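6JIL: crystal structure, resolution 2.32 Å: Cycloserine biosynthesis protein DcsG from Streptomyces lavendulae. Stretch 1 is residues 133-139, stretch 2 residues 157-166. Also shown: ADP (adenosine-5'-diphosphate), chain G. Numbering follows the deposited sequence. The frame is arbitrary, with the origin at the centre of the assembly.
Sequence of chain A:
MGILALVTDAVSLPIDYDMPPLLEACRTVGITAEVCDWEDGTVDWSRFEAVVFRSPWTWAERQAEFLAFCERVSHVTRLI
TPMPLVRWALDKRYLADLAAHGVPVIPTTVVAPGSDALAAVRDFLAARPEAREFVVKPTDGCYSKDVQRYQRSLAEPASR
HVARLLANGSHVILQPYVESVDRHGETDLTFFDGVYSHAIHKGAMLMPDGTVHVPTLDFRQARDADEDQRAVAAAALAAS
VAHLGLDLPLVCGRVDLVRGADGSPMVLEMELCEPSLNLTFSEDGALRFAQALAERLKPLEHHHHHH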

# COMPACT_ATOMS: atom_id res chain seq x y z
N GLU A 133 14.13 18.55 -4.04
CA GLU A 133 14.15 17.63 -2.92
C GLU A 133 13.79 16.24 -3.43
O GLU A 133 13.18 16.11 -4.48
N PHE A 134 14.20 15.22 -2.70
CA PHE A 134 13.90 13.85 -3.10
C PHE A 134 13.52 13.05 -1.87
O PHE A 134 13.69 13.51 -0.75
N VAL A 135 12.98 11.85 -2.08
CA VAL A 135 12.57 11.03 -0.96
C VAL A 135 13.23 9.66 -1.02
O VAL A 135 13.42 9.10 -2.10
N VAL A 136 13.57 9.14 0.15
CA VAL A 136 14.16 7.83 0.27
C VAL A 136 13.16 6.96 1.01
O VAL A 136 12.57 7.38 2.00
N LYS A 137 12.96 5.74 0.52
CA LYS A 137 12.01 4.85 1.17
C LYS A 137 12.26 3.41 0.73
O LYS A 137 12.70 3.17 -0.39
N PRO A 138 11.99 2.45 1.63
CA PRO A 138 12.17 1.03 1.32
C PRO A 138 11.01 0.62 0.42
O PRO A 138 9.92 1.17 0.52
N THR A 139 11.24 -0.34 -0.47
CA THR A 139 10.16 -0.78 -1.35
C THR A 139 9.18 -1.64 -0.57
O THR A 139 8.02 -1.80 -0.99
N PRO A 157 24.08 12.15 3.48
CA PRO A 157 23.24 11.67 4.58
C PRO A 157 22.18 10.70 4.08
O PRO A 157 21.92 9.66 4.68
N ALA A 158 21.55 11.04 2.96
CA ALA A 158 20.53 10.17 2.39
C ALA A 158 21.15 8.84 1.96
O ALA A 158 20.51 7.79 2.09
N SER A 159 22.38 8.87 1.46
CA SER A 159 23.03 7.65 1.02
C SER A 159 23.21 6.74 2.23
O SER A 159 23.20 5.51 2.10
N ARG A 160 23.36 7.34 3.40
CA ARG A 160 23.53 6.58 4.63
C ARG A 160 22.19 5.98 5.01
O ARG A 160 22.12 4.89 5.57
N HIS A 161 21.12 6.70 4.70
CA HIS A 161 19.77 6.20 4.98
C HIS A 161 19.57 5.02 4.03
O HIS A 161 19.08 3.97 4.43
N VAL A 162 19.98 5.21 2.78
CA VAL A 162 19.85 4.17 1.77
C VAL A 162 20.64 2.93 2.16
O VAL A 162 20.12 1.81 2.10
N ALA A 163 21.88 3.13 2.58
CA ALA A 163 22.74 2.02 2.97
C ALA A 163 22.11 1.20 4.08
O ALA A 163 22.12 -0.03 4.03
N ARG A 164 21.55 1.89 5.07
CA ARG A 164 20.91 1.24 6.21
C ARG A 164 19.81 0.29 5.76
O ARG A 164 19.63 -0.78 6.34
N LEU A 165 19.09 0.67 4.71
CA LEU A 165 18.00 -0.14 4.18
C LEU A 165 18.50 -1.33 3.37
O LEU A 165 17.94 -2.42 3.44
N LEU A 166 19.55 -1.11 2.59
CA LEU A 166 20.11 -2.18 1.78
C LEU A 166 20.69 -3.24 2.71
O LEU A 166 20.57 -4.44 2.46

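Strand 133-138 and helix 157-166 run nearly parallel, with 14° between their N-to-C directions and 8.8 Å between their axes at closest approach. No hydrogen bond crosses between them, and the 297 Å² they bury, both sides summed, comes from packing that is mostly apolar.

Glu133 lies out of reach of the helix. Phe134 sends its CA-to-CB bond sideways, but chi1 of 61° (p) and chi2 of 107° bring the end of the ring nearer: Phe134 CZ lies 3.6 Å from Ala158 CB, which sits at the ring edge, near its plane. Val135 (t) points away from the helix and instead approaches the nucleotide, Val135 CG2 lying 3.8 Å from ADP C6.

Val136 points toward the helix and is the centre of the contact, with 88 Å² covered, the largest share of any residue. Its t rotamer (169°) places CG2 4.1 Å from Ala158 CB and CG1 3.9 Å from Val162 CG2. The same Val136 CG1 stands 3.7 Å from the centroid of the His161 ring and 18° off the ring normal, a CH-pi contact over one face. His161 (chi1 178°, t) thus presents a flat surface to the valine, while its ND1 is hydrogen-bonded elsewhere in the structure.

Lys137 reverses direction again. Its CA-to-CB bond points away from the helix, and its p, t, p, t chain carries NZ to the bound ADP, where it donates hydrogen bonds to ADP N7 and ADP O1A, each 3.0 Å from Lys137 NZ. One amine thereby links adenine to the alpha phosphate.

Pro138 lies sideways, C-gamma endo, yet its CD comes 3.8 Å from Leu165 CD1. Leu165 (m, t) points toward the strand, and its CD1 also lies 4.3 Å from Val136 CG1. Thr139 is out of reach.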

# COMPACT_ATOMS: atom_id res chain seq x y z
CB GLU A 133 13.15 18.08 -1.84
CG GLU A 133 13.50 19.45 -1.27
CD GLU A 133 12.56 19.90 -0.17
OE1 GLU A 133 12.56 19.29 0.92
OE2 GLU A 133 11.81 20.87 -0.40
CB PHE A 134 15.10 13.22 -3.80
CG PHE A 134 16.35 13.12 -2.96
CD1 PHE A 134 16.77 11.89 -2.45
CD2 PHE A 134 17.14 14.24 -2.72
CE1 PHE A 134 17.96 11.78 -1.73
CE2 PHE A 134 18.34 14.15 -2.00
CZ PHE A 134 18.75 12.91 -1.50
CB VAL A 135 11.04 10.83 -0.94
CG1 VAL A 135 10.62 9.99 0.27
CG2 VAL A 135 10.36 12.18 -0.91
CB VAL A 136 15.48 7.85 1.09
CG1 VAL A 136 15.91 6.40 1.41
CG2 VAL A 136 16.57 8.58 0.30
CB LYS A 137 10.58 5.23 0.79
CG LYS A 137 10.20 4.78 -0.62
CD LYS A 137 8.78 5.16 -1.01
CE LYS A 137 8.65 6.63 -1.36
NZ LYS A 137 7.31 6.94 -1.95
CB PRO A 138 12.09 0.38 2.69
CG PRO A 138 11.09 1.25 3.40
CD PRO A 138 11.56 2.64 3.03
CB THR A 139 10.69 -1.62 -2.49
OG1 THR A 139 11.28 -2.81 -1.96
CG2 THR A 139 11.72 -0.85 -3.29
CB PRO A 157 22.63 12.96 5.13
CG PRO A 157 23.71 13.96 4.87
CD PRO A 157 24.13 13.62 3.46
CB ALA A 158 19.86 10.86 1.20
CB SER A 159 24.38 7.95 0.38
OG SER A 159 25.29 8.51 1.31
CB ARG A 160 24.06 7.47 5.76
CG ARG A 160 25.58 7.58 5.79
CD ARG A 160 26.05 8.98 6.21
NE ARG A 160 25.39 9.46 7.42
CZ ARG A 160 25.53 10.68 7.92
NH1 ARG A 160 26.32 11.56 7.30
NH2 ARG A 160 24.89 11.04 9.03
CB HIS A 161 18.74 7.30 4.70
CG HIS A 161 17.32 6.87 4.93
ND1 HIS A 161 16.24 7.68 4.64
CD2 HIS A 161 16.80 5.71 5.39
CE1 HIS A 161 15.12 7.04 4.92
NE2 HIS A 161 15.43 5.84 5.38
CB VAL A 162 20.35 4.68 0.38
CG1 VAL A 162 20.45 3.52 -0.61
CG2 VAL A 162 19.38 5.73 -0.16
CB ALA A 163 24.11 2.54 3.40
CB ARG A 164 20.33 2.31 7.16
CG ARG A 164 19.54 1.77 8.35
CD ARG A 164 19.21 2.86 9.37
NE ARG A 164 18.24 3.85 8.90
CZ ARG A 164 16.92 3.65 8.87
NH1 ARG A 164 16.41 2.50 9.28
NH2 ARG A 164 16.11 4.61 8.41
CB LEU A 165 17.07 0.72 3.31
CG LEU A 165 16.30 1.78 4.08
CD1 LEU A 165 15.34 2.52 3.15
CD2 LEU A 165 15.53 1.10 5.20
CB LEU A 166 21.22 -1.63 0.88
CG LEU A 166 20.78 -0.53 -0.10
CD1 LEU A 166 21.98 -0.04 -0.89
CD2 LEU A 166 19.69 -1.06 -1.03
PB ADP G . 4.04 4.27 2.75
O1B ADP G . 2.75 5.19 3.03
O2B ADP G . 3.60 2.91 2.22
O3B ADP G . 4.81 4.08 4.08
PA ADP G . 4.45 6.25 0.89
O1A ADP G . 4.82 6.18 -0.52
O2A ADP G . 2.87 6.35 0.98
O3A ADP G . 5.05 4.93 1.64
O5' ADP G . 5.17 7.55 1.53
C5' ADP G . 4.55 7.87 2.78
C4' ADP G . 4.24 9.37 2.80
O4' ADP G . 5.43 10.13 2.47
C3' ADP G . 3.18 9.72 1.76
O3' ADP G . 1.87 9.63 2.30
C2' ADP G . 3.56 11.15 1.35
O2' ADP G . 2.93 12.13 2.18
C1' ADP G . 5.10 11.16 1.48
N9 ADP G . 5.76 10.89 0.18
C8 ADP G . 6.40 9.74 -0.21
N7 ADP G . 6.92 9.88 -1.40
C5 ADP G . 6.65 11.12 -1.86
C6 ADP G . 7.12 11.90 -2.95
N6 ADP G . 7.89 11.32 -3.95
N1 ADP G . 6.83 13.21 -2.99
C2 ADP G . 6.12 13.80 -2.02
N3 ADP G . 5.66 13.11 -0.98
C4 ADP G . 5.90 11.79 -0.85